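Local coordinates for 2S Albumin protein (Dolichos, PDB 6IX1) that probably serves as a seed storage protein of the 2S albumin group and folds as a four-bladed, hemopexin-type beta-propeller, at residues N5-S10 and Y14-F19; C64-E69 and V130-G135; A82-A87 and D93-G98; S120-T125 and A183-G188; R210-L213 and C218-D221. All coordinates share one frame; numbering follows the deposited sequence.

Contact 1: residues N5-S10 and Y14-F19; sequences NAAFRS and YEVYFF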
# COMPACT_ATOMS: atom_id res chain seq x y z
N ASN A 5 -6.57 -5.32 1.47
CA ASN A 5 -6.82 -4.57 0.26
C ASN A 5 -5.88 -3.40 0.09
O ASN A 5 -5.70 -3.00 -1.07
CB ASN A 5 -8.26 -4.05 0.19
CG ASN A 5 -9.25 -5.14 0.32
OD1 ASN A 5 -9.92 -5.33 1.33
ND2 ASN A 5 -9.46 -5.81 -0.80
N ALA A 6 -5.28 -2.86 1.11
CA ALA A 6 -4.31 -1.79 0.99
C ALA A 6 -3.47 -1.69 2.24
O ALA A 6 -3.97 -2.09 3.32
CB ALA A 6 -5.01 -0.48 0.67
N ALA A 7 -2.33 -1.06 2.16
CA ALA A 7 -1.54 -0.77 3.36
C ALA A 7 -0.71 0.48 3.16
O ALA A 7 -0.38 0.86 1.99
CB ALA A 7 -0.65 -1.96 3.62
N PHE A 8 -0.29 1.11 4.23
CA PHE A 8 0.78 2.12 4.14
C PHE A 8 1.52 2.21 5.46
O PHE A 8 1.00 1.85 6.53
CB PHE A 8 0.23 3.48 3.65
CG PHE A 8 -0.65 4.26 4.58
CD1 PHE A 8 -0.11 4.98 5.65
CD2 PHE A 8 -2.01 4.26 4.36
CE1 PHE A 8 -0.95 5.71 6.47
CE2 PHE A 8 -2.83 5.04 5.17
CZ PHE A 8 -2.30 5.73 6.25
N ARG A 9 2.75 2.66 5.34
CA ARG A 9 3.69 2.80 6.45
C ARG A 9 3.46 4.13 7.16
O ARG A 9 3.44 5.21 6.54
CB ARG A 9 5.12 2.77 5.86
CG ARG A 9 6.20 2.93 6.90
CD ARG A 9 7.59 3.01 6.38
NE ARG A 9 7.78 4.12 5.48
CZ ARG A 9 8.92 4.30 4.78
NH1 ARG A 9 9.88 3.42 4.80
NH2 ARG A 9 8.98 5.35 3.95
N SER A 10 3.25 4.07 8.48
CA SER A 10 3.03 5.29 9.25
C SER A 10 4.35 6.04 9.43
O SER A 10 5.42 5.47 9.50
CB SER A 10 2.48 4.96 10.61
OG SER A 10 2.26 6.14 11.32
N TYR A 14 7.48 1.70 13.16
CA TYR A 14 6.96 0.33 13.20
C TYR A 14 5.45 0.25 13.38
O TYR A 14 4.96 -0.76 13.86
CB TYR A 14 7.76 -0.60 14.13
CG TYR A 14 9.14 -0.81 13.57
CD1 TYR A 14 9.35 -1.77 12.61
CD2 TYR A 14 10.25 -0.04 13.90
CE1 TYR A 14 10.58 -1.89 11.97
CE2 TYR A 14 11.47 -0.14 13.26
CZ TYR A 14 11.65 -1.11 12.30
OH TYR A 14 12.86 -1.29 11.67
N GLU A 15 4.76 1.23 12.82
CA GLU A 15 3.30 1.16 12.69
C GLU A 15 2.91 1.08 11.19
O GLU A 15 3.47 1.81 10.36
CB GLU A 15 2.61 2.35 13.37
CG GLU A 15 2.88 2.36 14.83
CD GLU A 15 2.14 3.42 15.63
OE1 GLU A 15 1.03 3.81 15.23
OE2 GLU A 15 2.65 3.73 16.75
N VAL A 16 1.90 0.25 10.94
CA VAL A 16 1.36 0.05 9.59
C VAL A 16 -0.18 0.12 9.70
O VAL A 16 -0.78 -0.30 10.71
CB VAL A 16 1.82 -1.27 8.94
CG1 VAL A 16 1.42 -2.53 9.76
CG2 VAL A 16 1.28 -1.41 7.52
N TYR A 17 -0.78 0.72 8.68
CA TYR A 17 -2.22 0.71 8.51
C TYR A 17 -2.60 -0.32 7.45
O TYR A 17 -2.03 -0.30 6.36
CB TYR A 17 -2.72 2.09 8.08
CG TYR A 17 -2.60 3.18 9.11
CD1 TYR A 17 -1.44 3.88 9.21
CD2 TYR A 17 -3.61 3.48 10.03
CE1 TYR A 17 -1.24 4.88 10.14
CE2 TYR A 17 -3.43 4.51 10.95
CZ TYR A 17 -2.21 5.18 11.04
OH TYR A 17 -1.95 6.17 11.96
N PHE A 18 -3.52 -1.20 7.78
CA PHE A 18 -4.07 -2.20 6.86
C PHE A 18 -5.54 -1.94 6.65
O PHE A 18 -6.26 -1.84 7.64
CB PHE A 18 -3.93 -3.63 7.36
CG PHE A 18 -2.53 -4.17 7.50
CD1 PHE A 18 -1.66 -4.11 6.48
CD2 PHE A 18 -2.10 -4.83 8.63
CE1 PHE A 18 -0.40 -4.64 6.57
CE2 PHE A 18 -0.88 -5.43 8.71
CZ PHE A 18 -0.00 -5.32 7.66
N PHE A 19 -5.94 -1.87 5.38
CA PHE A 19 -7.36 -1.68 5.01
C PHE A 19 -7.94 -2.96 4.46
O PHE A 19 -7.30 -3.66 3.64
CB PHE A 19 -7.48 -0.54 3.97
CG PHE A 19 -6.96 0.74 4.56
CD1 PHE A 19 -7.77 1.55 5.32
CD2 PHE A 19 -5.65 1.08 4.42
CE1 PHE A 19 -7.26 2.67 5.96
CE2 PHE A 19 -5.15 2.21 5.05
CZ PHE A 19 -5.96 2.99 5.81
O HOH W 1 0.53 5.76 13.30
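Phe8 carries CG between its backbone N and carbonyl carbon (chi1 70°), whereas Tyr17, directly across the hairpin, has CG anti to the carbonyl carbon (chi1 -68°). These rotations bring the two rings together on one face of the sheet. Tyr17 CB sits over the centre of the Phe8 ring, and Phe8 CE1 comes within 3.3 Å of Tyr17 CD1. The planes are inclined by only 28°, but they are slid so far apart that they barely overlap. Phe19 completes the aromatic cluster, its CE2 3.7 Å from Phe8 CE2. On the other face, the small methyl of Ala7 lets the Phe18 ring come close, with Ala7 CB at its edge, 3.7 Å from Phe18 CD1. The antiparallel ladder beneath includes a nearly straight bond from Phe19 N to Ala6 O of 2.9 Å. At its start Asn5 N donates to Phe19 O over 2.8 Å, while Ala6 N adds a weak bond to the same oxygen, a classic beta bulge. A water joins Ser10 OG, Glu15 OE1 and Tyr17 OH; Ser10 OG is also hydrogen-bonded to Arg12 N, and Glu15 forms a salt bridge with Arg26. Strand 6-9 edges its four-stranded sheet, with strand 23-28 on the far side of strand 15-20; Ser65 of strand 64-67 and Phe175 of strand 173-176 pack against it from the adjoining sheets.

Contact 2: residues C64-E69 and V130-G135; sequences CSFDTE and VYLFKG. With SO4 (sulfate ion), chain E.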
# COMPACT_ATOMS: atom_id res chain seq x y z
N CYS A 64 -6.22 0.97 -2.42
CA CYS A 64 -4.79 1.21 -2.65
C CYS A 64 -4.38 2.42 -1.82
O CYS A 64 -5.22 3.28 -1.56
CB CYS A 64 -4.50 1.40 -4.15
SG CYS A 64 -2.74 1.52 -4.56
N SER A 65 -3.14 2.42 -1.40
CA SER A 65 -2.63 3.56 -0.61
C SER A 65 -1.13 3.57 -0.65
O SER A 65 -0.57 2.52 -0.85
CB SER A 65 -3.08 3.49 0.82
OG SER A 65 -2.79 2.24 1.45
N PHE A 66 -0.54 4.74 -0.39
CA PHE A 66 0.89 4.84 -0.10
C PHE A 66 1.18 6.06 0.73
O PHE A 66 0.65 7.11 0.48
CB PHE A 66 1.74 4.78 -1.37
CG PHE A 66 1.43 5.79 -2.44
CD1 PHE A 66 2.06 7.04 -2.39
CD2 PHE A 66 0.55 5.54 -3.46
CE1 PHE A 66 1.85 7.98 -3.38
CE2 PHE A 66 0.31 6.52 -4.45
CZ PHE A 66 1.00 7.69 -4.45
N ASP A 67 2.15 5.87 1.59
CA ASP A 67 2.69 7.00 2.36
C ASP A 67 3.64 7.82 1.45
O ASP A 67 4.31 7.25 0.57
CB ASP A 67 3.43 6.53 3.60
CG ASP A 67 4.37 5.34 3.35
OD1 ASP A 67 3.83 4.21 2.97
OD2 ASP A 67 5.61 5.49 3.45
N THR A 68 3.75 9.14 1.75
CA THR A 68 4.68 9.98 0.98
C THR A 68 5.77 10.50 1.91
O THR A 68 6.90 9.96 1.88
CB THR A 68 3.89 11.11 0.28
OG1 THR A 68 3.12 11.78 1.26
CG2 THR A 68 2.99 10.56 -0.79
N GLU A 69 5.40 11.48 2.71
CA GLU A 69 6.32 12.08 3.69
C GLU A 69 5.49 12.48 4.92
O GLU A 69 4.29 12.62 4.86
CB GLU A 69 7.07 13.27 3.05
CG GLU A 69 6.13 14.39 2.59
CD GLU A 69 6.85 15.49 1.85
OE1 GLU A 69 7.56 15.17 0.89
OE2 GLU A 69 6.77 16.64 2.30
N VAL A 130 7.46 6.22 -5.70
CA VAL A 130 6.44 5.28 -5.25
C VAL A 130 6.21 4.27 -6.36
O VAL A 130 5.97 4.67 -7.54
CB VAL A 130 5.14 6.01 -4.94
CG1 VAL A 130 4.06 5.03 -4.57
CG2 VAL A 130 5.34 7.05 -3.86
N TYR A 131 6.27 2.99 -6.05
CA TYR A 131 5.93 1.90 -6.97
C TYR A 131 4.44 1.80 -7.06
O TYR A 131 3.75 1.80 -6.06
CB TYR A 131 6.49 0.57 -6.52
CG TYR A 131 8.00 0.55 -6.58
CD1 TYR A 131 8.68 0.15 -7.70
CD2 TYR A 131 8.79 0.81 -5.47
CE1 TYR A 131 10.04 0.16 -7.82
CE2 TYR A 131 10.17 0.79 -5.59
CZ TYR A 131 10.81 0.45 -6.74
OH TYR A 131 12.15 0.33 -6.76
N LEU A 132 3.90 1.70 -8.27
CA LEU A 132 2.49 1.52 -8.62
C LEU A 132 2.31 0.19 -9.38
O LEU A 132 3.06 -0.03 -10.34
CB LEU A 132 1.96 2.69 -9.47
CG LEU A 132 2.17 4.09 -8.92
CD1 LEU A 132 1.59 5.05 -9.89
CD2 LEU A 132 1.50 4.35 -7.57
N PHE A 133 1.32 -0.61 -8.98
CA PHE A 133 1.11 -1.92 -9.57
C PHE A 133 -0.32 -2.00 -10.09
O PHE A 133 -1.24 -1.55 -9.39
CB PHE A 133 1.28 -3.03 -8.53
CG PHE A 133 2.69 -3.06 -8.00
CD1 PHE A 133 3.65 -3.76 -8.71
CD2 PHE A 133 3.09 -2.38 -6.84
CE1 PHE A 133 4.99 -3.77 -8.31
CE2 PHE A 133 4.41 -2.41 -6.43
CZ PHE A 133 5.34 -3.14 -7.12
N LYS A 134 -0.48 -2.55 -11.29
CA LYS A 134 -1.82 -2.77 -11.87
C LYS A 134 -1.75 -4.02 -12.73
O LYS A 134 -0.95 -4.05 -13.72
CB LYS A 134 -2.30 -1.61 -12.76
CG LYS A 134 -3.65 -1.78 -13.40
CD LYS A 134 -4.79 -1.99 -12.43
CE LYS A 134 -6.12 -1.89 -13.12
NZ LYS A 134 -6.32 -0.51 -13.51
N GLY A 135 -2.54 -5.05 -12.42
CA GLY A 135 -2.31 -6.34 -13.09
C GLY A 135 -0.88 -6.76 -12.99
O GLY A 135 -0.25 -6.60 -11.94
S SO4 E . 13.02 -0.24 -10.09
O1 SO4 E . 13.13 1.11 -9.41
O2 SO4 E . 13.00 -1.01 -8.84
O3 SO4 E . 14.20 -0.31 -10.78
O4 SO4 E . 11.84 -0.18 -10.86
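The Phe66 ring receives Val130 CG1 over the centre of one face, 3.5 Å from its centroid, a close CH-pi contact. Val130 CG2 lies 3.6 Å from Phe66 CD1, so both methyls of the valine lie on one face, CG1 over the centre and CG2 toward the CD1-CE1 rim. Leu132 CD2 approaches obliquely and stops 4.0 Å from Phe66 CE2. Val130 can set CG1 over the ring because that branch is anti to its own backbone N (chi1 176°). A flat, apolar side chain suits the place, since the backbones are too far apart to pair and only side chains bridge them. An alanine in place of Phe66 would probably open a gap beneath Val130 CG1 and leave Leu132 CD2 without its partner across the contact. Tyr131 turns the opposite way from Val130 and Leu132, and a sulfate, probably from the crystallisation liquor, lies at its ring edge. Tyr131 OH is 2.6 Å from sulfate O2 and 2.9 Å from sulfate O1; Tyr138 OH, Arg140 NE and Gly199 N also bind this anion. The contact joins two neighbouring propeller blades: strand 64-67 belongs to one sheet, and strand 129-134 lies in the next, between strands 120-123 and 137-142. Ala121 of strand 120-123 touches both Phe66 and Leu132, while Ser65 and Asp67 pack against Phe8 of strand 6-9.

Contact 3: residues A82-A87 and D93-G98; sequences AYIDYA and DKILSG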
# COMPACT_ATOMS: atom_id res chain seq x y z
N ALA A 82 -7.40 10.52 -3.19
CA ALA A 82 -7.27 11.69 -2.32
C ALA A 82 -5.90 11.70 -1.68
O ALA A 82 -5.36 10.66 -1.40
CB ALA A 82 -8.36 11.70 -1.27
N TYR A 83 -5.41 12.90 -1.40
CA TYR A 83 -4.21 13.11 -0.56
C TYR A 83 -4.70 13.48 0.83
O TYR A 83 -5.45 14.41 0.89
CB TYR A 83 -3.29 14.19 -1.13
CG TYR A 83 -1.89 14.17 -0.64
CD1 TYR A 83 -1.19 13.01 -0.47
CD2 TYR A 83 -1.20 15.33 -0.45
CE1 TYR A 83 0.13 13.01 -0.07
CE2 TYR A 83 0.10 15.36 -0.01
CZ TYR A 83 0.82 14.19 0.07
OH TYR A 83 2.14 14.20 0.45
N ILE A 84 -4.22 12.79 1.83
CA ILE A 84 -4.70 13.00 3.22
C ILE A 84 -3.47 13.26 4.09
O ILE A 84 -2.34 12.79 3.88
CB ILE A 84 -5.59 11.84 3.70
CG1 ILE A 84 -4.78 10.57 4.00
CG2 ILE A 84 -6.65 11.60 2.70
CD1 ILE A 84 -5.56 9.48 4.68
N ASP A 85 -3.77 13.91 5.20
CA ASP A 85 -2.91 13.90 6.43
C ASP A 85 -3.62 13.01 7.45
O ASP A 85 -4.77 13.29 7.76
CB ASP A 85 -2.62 15.32 6.94
CG ASP A 85 -1.56 15.31 8.05
OD1 ASP A 85 -1.66 14.51 8.96
OD2 ASP A 85 -0.49 16.03 7.83
N TYR A 86 -3.05 11.87 7.81
CA TYR A 86 -3.68 10.90 8.74
C TYR A 86 -3.34 11.24 10.21
O TYR A 86 -3.87 10.53 11.11
CB TYR A 86 -3.38 9.45 8.34
CG TYR A 86 -1.93 9.13 8.21
CD1 TYR A 86 -1.23 8.69 9.32
CD2 TYR A 86 -1.24 9.24 7.01
CE1 TYR A 86 0.12 8.44 9.24
CE2 TYR A 86 0.10 9.01 6.92
CZ TYR A 86 0.78 8.60 8.04
OH TYR A 86 2.11 8.35 7.98
N ALA A 87 -2.52 12.25 10.49
CA ALA A 87 -2.42 12.91 11.83
C ALA A 87 -2.39 11.92 12.99
O ALA A 87 -3.26 11.94 13.86
CB ALA A 87 -3.52 13.98 11.95
N ASP A 93 -7.07 14.48 11.30
CA ASP A 93 -6.91 14.02 9.88
C ASP A 93 -7.66 14.99 8.96
O ASP A 93 -8.71 15.57 9.30
CB ASP A 93 -7.46 12.60 9.68
CG ASP A 93 -8.95 12.51 10.02
OD1 ASP A 93 -9.22 12.63 11.27
OD2 ASP A 93 -9.81 12.25 9.18
N LYS A 94 -7.19 15.13 7.73
CA LYS A 94 -7.89 16.02 6.79
C LYS A 94 -7.46 15.64 5.37
O LYS A 94 -6.32 15.17 5.13
CB LYS A 94 -7.55 17.47 7.10
CG LYS A 94 -6.05 17.71 7.13
CD LYS A 94 -5.62 19.18 7.13
CE LYS A 94 -6.28 20.01 6.05
NZ LYS A 94 -5.91 21.45 6.08
N ILE A 95 -8.35 15.95 4.44
CA ILE A 95 -8.11 15.79 3.00
C ILE A 95 -7.32 17.00 2.54
O ILE A 95 -7.86 18.16 2.66
CB ILE A 95 -9.39 15.60 2.22
CG1 ILE A 95 -10.16 14.36 2.66
CG2 ILE A 95 -9.04 15.60 0.75
CD1 ILE A 95 -11.43 14.11 1.93
N LEU A 96 -6.12 16.79 2.04
CA LEU A 96 -5.27 17.85 1.46
C LEU A 96 -5.55 18.11 -0.04
O LEU A 96 -5.36 19.28 -0.49
CB LEU A 96 -3.81 17.45 1.63
CG LEU A 96 -3.36 17.23 3.04
CD1 LEU A 96 -1.98 16.62 3.05
CD2 LEU A 96 -3.49 18.54 3.85
N SER A 97 -5.98 17.11 -0.79
CA SER A 97 -6.24 17.29 -2.24
C SER A 97 -7.29 16.26 -2.63
O SER A 97 -7.19 15.14 -2.17
CB SER A 97 -4.96 17.18 -3.09
OG SER A 97 -5.19 17.35 -4.48
N GLY A 98 -8.20 16.60 -3.53
CA GLY A 98 -9.29 15.72 -3.95
C GLY A 98 -10.44 15.72 -2.94
O GLY A 98 -10.53 16.68 -2.14
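Tyr83 O is gripped by two amides in succession, Leu96 N at 2.7 Å and Ser97 N at 3.2 Å, both approaching from the same face of its carbonyl plane. Because Leu96 and Ser97 share this one partner, they form a classic beta bulge, and the register of the hairpin slips by one residue. Beyond the bulge Tyr83 N returns a bond of 3.0 Å to Ser97 O. On its other side, Asp85 and Lys94 make a regular hydrogen-bonded antiparallel pair, with Asp85 N to Lys94 O at 2.8 Å and the reverse bond, Lys94 N to Asp85 O, at 3.0 Å. The bulge turns Leu96 toward the opposite segment: with CG anti to the carbonyl carbon (chi1 -59°), Leu96 CD1 lies obliquely against the Tyr83 ring, 3.8 Å from Tyr83 CD2. An apolar leucine suits this otherwise exposed position because Tyr83 and the backbone near Asp85 give it a surface to lie on. Asp85 suits the end of its strand: OD1 accepts from Ala87 N at 2.9 Å, an Asx turn that starts the chain on its way round. There Ala87 CB covers Asp93 N, a buried amide with no hydrogen-bond partner, while Asp93 OD2 is bonded to Ser51 OG. The hairpin lies at the outer side of its sheet, where strand 80-85 pairs with strand 72-77 across Ile84 and Ala73. Tyr83 stacks on Tyr74 of that strand, and Tyr86 turns inward to meet the rings of Phe8 and Tyr17.

Contact 4: residues S120-T125 and A183-G188; sequences SAFRST and AYLFKG. With SO4 (sulfate ion), chain D.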
# COMPACT_ATOMS: atom_id res chain seq x y z
N SER A 120 -1.95 -1.67 -6.12
CA SER A 120 -1.10 -1.62 -4.94
C SER A 120 0.00 -0.61 -5.15
O SER A 120 0.25 -0.25 -6.34
CB SER A 120 -0.47 -2.97 -4.62
OG SER A 120 -0.04 -3.08 -3.30
N ALA A 121 0.67 -0.20 -4.09
CA ALA A 121 1.73 0.75 -4.19
C ALA A 121 2.62 0.69 -2.97
O ALA A 121 2.10 0.33 -1.90
CB ALA A 121 1.18 2.11 -4.30
N PHE A 122 3.86 1.13 -3.05
CA PHE A 122 4.65 1.25 -1.83
C PHE A 122 5.72 2.28 -2.05
O PHE A 122 6.11 2.50 -3.22
CB PHE A 122 5.24 -0.05 -1.30
CG PHE A 122 6.31 -0.74 -2.10
CD1 PHE A 122 7.62 -0.42 -1.97
CD2 PHE A 122 5.99 -1.74 -3.01
CE1 PHE A 122 8.57 -1.11 -2.67
CE2 PHE A 122 6.93 -2.48 -3.68
CZ PHE A 122 8.22 -2.09 -3.54
N ARG A 123 6.18 2.90 -1.00
CA ARG A 123 7.18 3.95 -1.04
C ARG A 123 8.58 3.42 -1.25
O ARG A 123 9.03 2.52 -0.54
CB ARG A 123 7.06 4.70 0.28
CG ARG A 123 7.98 5.92 0.45
CD ARG A 123 7.65 7.05 -0.45
NE ARG A 123 8.30 8.26 -0.07
CZ ARG A 123 9.52 8.69 -0.45
NH1 ARG A 123 10.19 8.02 -1.38
NH2 ARG A 123 10.02 9.82 -0.04
N SER A 124 9.25 3.96 -2.26
CA SER A 124 10.61 3.54 -2.58
C SER A 124 11.59 4.22 -1.63
O SER A 124 11.34 5.29 -1.04
CB SER A 124 10.93 3.88 -4.02
OG SER A 124 12.23 3.46 -4.41
N THR A 125 12.80 3.72 -1.53
CA THR A 125 13.90 4.45 -0.97
C THR A 125 14.49 5.44 -1.99
O THR A 125 15.29 6.23 -1.55
CB THR A 125 15.01 3.47 -0.56
OG1 THR A 125 15.34 2.69 -1.70
CG2 THR A 125 14.63 2.55 0.59
N ALA A 183 10.25 -4.35 2.01
CA ALA A 183 8.84 -4.11 1.68
C ALA A 183 8.06 -5.38 1.84
O ALA A 183 8.64 -6.46 1.68
CB ALA A 183 8.69 -3.58 0.29
N TYR A 184 6.77 -5.26 2.09
CA TYR A 184 5.86 -6.40 2.23
C TYR A 184 4.89 -6.35 1.05
O TYR A 184 4.29 -5.31 0.79
CB TYR A 184 5.08 -6.32 3.53
CG TYR A 184 5.90 -6.53 4.73
CD1 TYR A 184 6.56 -5.49 5.34
CD2 TYR A 184 6.08 -7.80 5.25
CE1 TYR A 184 7.40 -5.72 6.42
CE2 TYR A 184 6.92 -8.03 6.33
CZ TYR A 184 7.53 -6.98 6.98
OH TYR A 184 8.37 -7.16 8.04
N LEU A 185 4.76 -7.50 0.38
CA LEU A 185 3.83 -7.62 -0.78
C LEU A 185 2.79 -8.68 -0.36
O LEU A 185 3.12 -9.73 0.17
CB LEU A 185 4.57 -8.13 -2.04
CG LEU A 185 5.86 -7.40 -2.39
CD1 LEU A 185 6.39 -8.03 -3.67
CD2 LEU A 185 5.59 -5.91 -2.65
N PHE A 186 1.55 -8.34 -0.63
CA PHE A 186 0.42 -9.21 -0.27
C PHE A 186 -0.38 -9.55 -1.55
O PHE A 186 -0.60 -8.72 -2.38
CB PHE A 186 -0.54 -8.48 0.68
CG PHE A 186 0.08 -8.07 1.98
CD1 PHE A 186 0.76 -6.91 2.14
CD2 PHE A 186 0.06 -8.91 3.04
CE1 PHE A 186 1.37 -6.60 3.35
CE2 PHE A 186 0.68 -8.70 4.26
CZ PHE A 186 1.33 -7.50 4.40
N LYS A 187 -0.82 -10.78 -1.63
CA LYS A 187 -1.61 -11.26 -2.77
C LYS A 187 -2.53 -12.36 -2.23
O LYS A 187 -2.04 -13.41 -1.76
CB LYS A 187 -0.72 -11.80 -3.90
CG LYS A 187 -1.39 -12.48 -5.09
CD LYS A 187 -2.12 -11.52 -5.85
CE LYS A 187 -2.36 -11.93 -7.32
NZ LYS A 187 -1.22 -12.21 -8.30
N GLY A 188 -3.82 -12.06 -2.24
CA GLY A 188 -4.81 -12.92 -1.60
C GLY A 188 -4.43 -13.26 -0.19
O GLY A 188 -4.13 -12.33 0.58
S SO4 D . 7.96 -10.93 8.55
O1 SO4 D . 8.34 -11.83 9.57
O2 SO4 D . 8.70 -9.74 8.77
O3 SO4 D . 6.62 -10.63 8.65
O4 SO4 D . 8.20 -11.43 7.23
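This contact belongs to an interface between adjacent blades of the hemopexin-type beta-propeller, where Phe122 on strand 120-123 packs against Ala183 and Leu185 on strand 182-187 of the next sheet. Ala183 CB sits over one face of the Phe122 ring, 4.0 Å from its centroid and displaced toward the rim. Leu185 CD2 reaches the same ring obliquely, 3.8 Å from Phe122 CE2. Leucine suits its place because CG, anti to the carbonyl carbon (chi1 -50°), swings its end toward a ring that the start of the side chain does not face; alanine suits its own because a single methyl fits over the aromatic face. All three residues are buried. Phe196 meets Phe122 edge-to-face, and Ser174 of strand 173-176 touches both Phe122 and Leu185. Between Ala183 and Leu185, Tyr184 points away from Phe122, stacks on Phe175, and carries its hydroxyl to a sulfate that is probably from the crystallisation liquor. The ion is also bound by Tyr191 OH and by Gly32 N, so it links two inner strands of the fourth sheet to the loop after strand 23-28 of the first. A phenylalanine in place of Tyr184 would probably leave sulfate O2 without its hydroxyl donor. The sulfur lies at the edge of the Tyr184 ring and in its plane, and Tyr184 OH donates to sulfate O2 across 2.7 Å.

Contact 5: residues R210-L213 and C218-D221; sequences RPIL and CLRD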
# COMPACT_ATOMS: atom_id res chain seq x y z
N ARG A 210 4.40 -17.03 2.08
CA ARG A 210 3.67 -17.77 3.12
C ARG A 210 2.36 -17.09 3.39
O ARG A 210 2.11 -15.96 3.06
CB ARG A 210 4.51 -17.83 4.40
CG ARG A 210 4.74 -16.47 5.01
CD ARG A 210 5.92 -16.36 5.95
NE ARG A 210 5.68 -17.00 7.23
CZ ARG A 210 6.14 -16.55 8.38
NH1 ARG A 210 6.78 -15.40 8.48
NH2 ARG A 210 5.90 -17.25 9.45
N PRO A 211 1.41 -17.83 4.02
CA PRO A 211 0.14 -17.24 4.40
C PRO A 211 0.31 -16.07 5.38
O PRO A 211 1.16 -16.12 6.31
CB PRO A 211 -0.61 -18.39 5.08
CG PRO A 211 0.00 -19.63 4.45
CD PRO A 211 1.49 -19.26 4.35
N ILE A 212 -0.43 -15.02 5.15
CA ILE A 212 -0.40 -13.80 6.00
C ILE A 212 -0.57 -14.22 7.44
O ILE A 212 0.15 -13.73 8.30
CB ILE A 212 -1.53 -12.89 5.56
CG1 ILE A 212 -1.26 -12.28 4.16
CG2 ILE A 212 -1.70 -11.77 6.58
CD1 ILE A 212 -2.44 -11.64 3.48
N LEU A 213 -1.57 -15.07 7.73
CA LEU A 213 -1.87 -15.39 9.15
C LEU A 213 -0.77 -16.21 9.79
O LEU A 213 -0.71 -16.30 11.02
CB LEU A 213 -3.23 -16.04 9.20
CG LEU A 213 -4.38 -15.12 8.83
CD1 LEU A 213 -5.69 -15.86 9.03
CD2 LEU A 213 -4.31 -13.84 9.65
N CYS A 218 -1.50 -11.96 14.67
CA CYS A 218 -2.36 -11.02 15.42
C CYS A 218 -3.61 -10.68 14.60
O CYS A 218 -4.55 -10.14 15.18
CB CYS A 218 -1.64 -9.75 15.90
SG CYS A 218 -1.25 -8.57 14.54
N LEU A 219 -3.60 -11.00 13.30
CA LEU A 219 -4.74 -10.74 12.42
C LEU A 219 -5.71 -11.91 12.33
O LEU A 219 -6.68 -11.76 11.61
CB LEU A 219 -4.25 -10.37 11.04
CG LEU A 219 -3.33 -9.13 10.99
CD1 LEU A 219 -2.93 -8.93 9.55
CD2 LEU A 219 -3.97 -7.87 11.61
N ARG A 220 -5.44 -12.98 13.07
CA ARG A 220 -6.21 -14.22 12.84
C ARG A 220 -7.69 -14.14 13.27
O ARG A 220 -8.48 -14.99 12.81
CB ARG A 220 -5.54 -15.41 13.50
CG ARG A 220 -5.60 -15.42 15.01
CD ARG A 220 -4.71 -16.47 15.59
NE ARG A 220 -4.85 -16.55 17.03
CZ ARG A 220 -4.30 -15.68 17.84
NH1 ARG A 220 -3.61 -14.65 17.38
NH2 ARG A 220 -4.44 -15.83 19.15
N ASP A 221 -8.11 -13.18 14.06
CA ASP A 221 -9.52 -13.05 14.47
C ASP A 221 -10.29 -12.12 13.55
O ASP A 221 -11.53 -12.00 13.69
CB ASP A 221 -9.65 -12.64 15.94
CG ASP A 221 -9.15 -13.78 16.81
OD1 ASP A 221 -9.36 -14.96 16.47
OD2 ASP A 221 -8.58 -13.45 17.84
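Leu213 pushes its CD2 methyl against the turn of chain at Leu219 and Arg220, where it lies 3.6 Å from Leu219 C, 3.7 Å from Leu219 CB and 3.7 Å from Arg220 N. Its other methyl, CD1, is 4.2 Å from Arg220 CA, so the two branches of the leucine fork over the peptide that links the two residues. CG stands anti to the carbonyl carbon (chi1 -67°), which carries the branched end toward Leu219 although the side chain starts off at an angle to it. Ile212 adds a looser touch, its CG2 4.3 Å from Leu219 CD1. Apolar branched residues suit this contact, which is held by van der Waals packing. Arg220 contributes mainly its backbone and CB, while its guanidinium group leads away and NH1 bonds to Pro217 O. In the next shell, Pro211 stands at the N-cap position just before helix 212-215; having no N-H, it gives up no backbone donor there. Ile212 rests on Tyr3 and Tyr191, and its backbone bonds to Ala189. Leu219, the buried end of the pair, packs on Val25 and Val27 of strand 23-28. The last strand, 204-211, thus runs through a short helix into a 3-10 segment that lies on the first sheet, as expected where the two ends of a hemopexin-type beta-propeller come together to close the ring.

Overall arrangement
Along the chain from the N terminus, contact 1 closes first, a hairpin that pairs strands 6-9 and 15-20. Contact 2 then spans 60 residues to join the second sheet to the third, and contact 3, a hairpin in the second sheet, is nested inside that loop. Contact 4 opens before contact 2 closes, so the two cross; strands 120-123 and 129-134, one from each, are neighbours in the third sheet, and contact 4 carries on to the fourth. Contact 5 closes last, beyond helix 212-215, where Leu219 meets Phe18 of contact 1 and Ile212 touches Phe186 of contact 4. Contacts 3 and 5 lie farthest apart, with centres about 29 Å from each other.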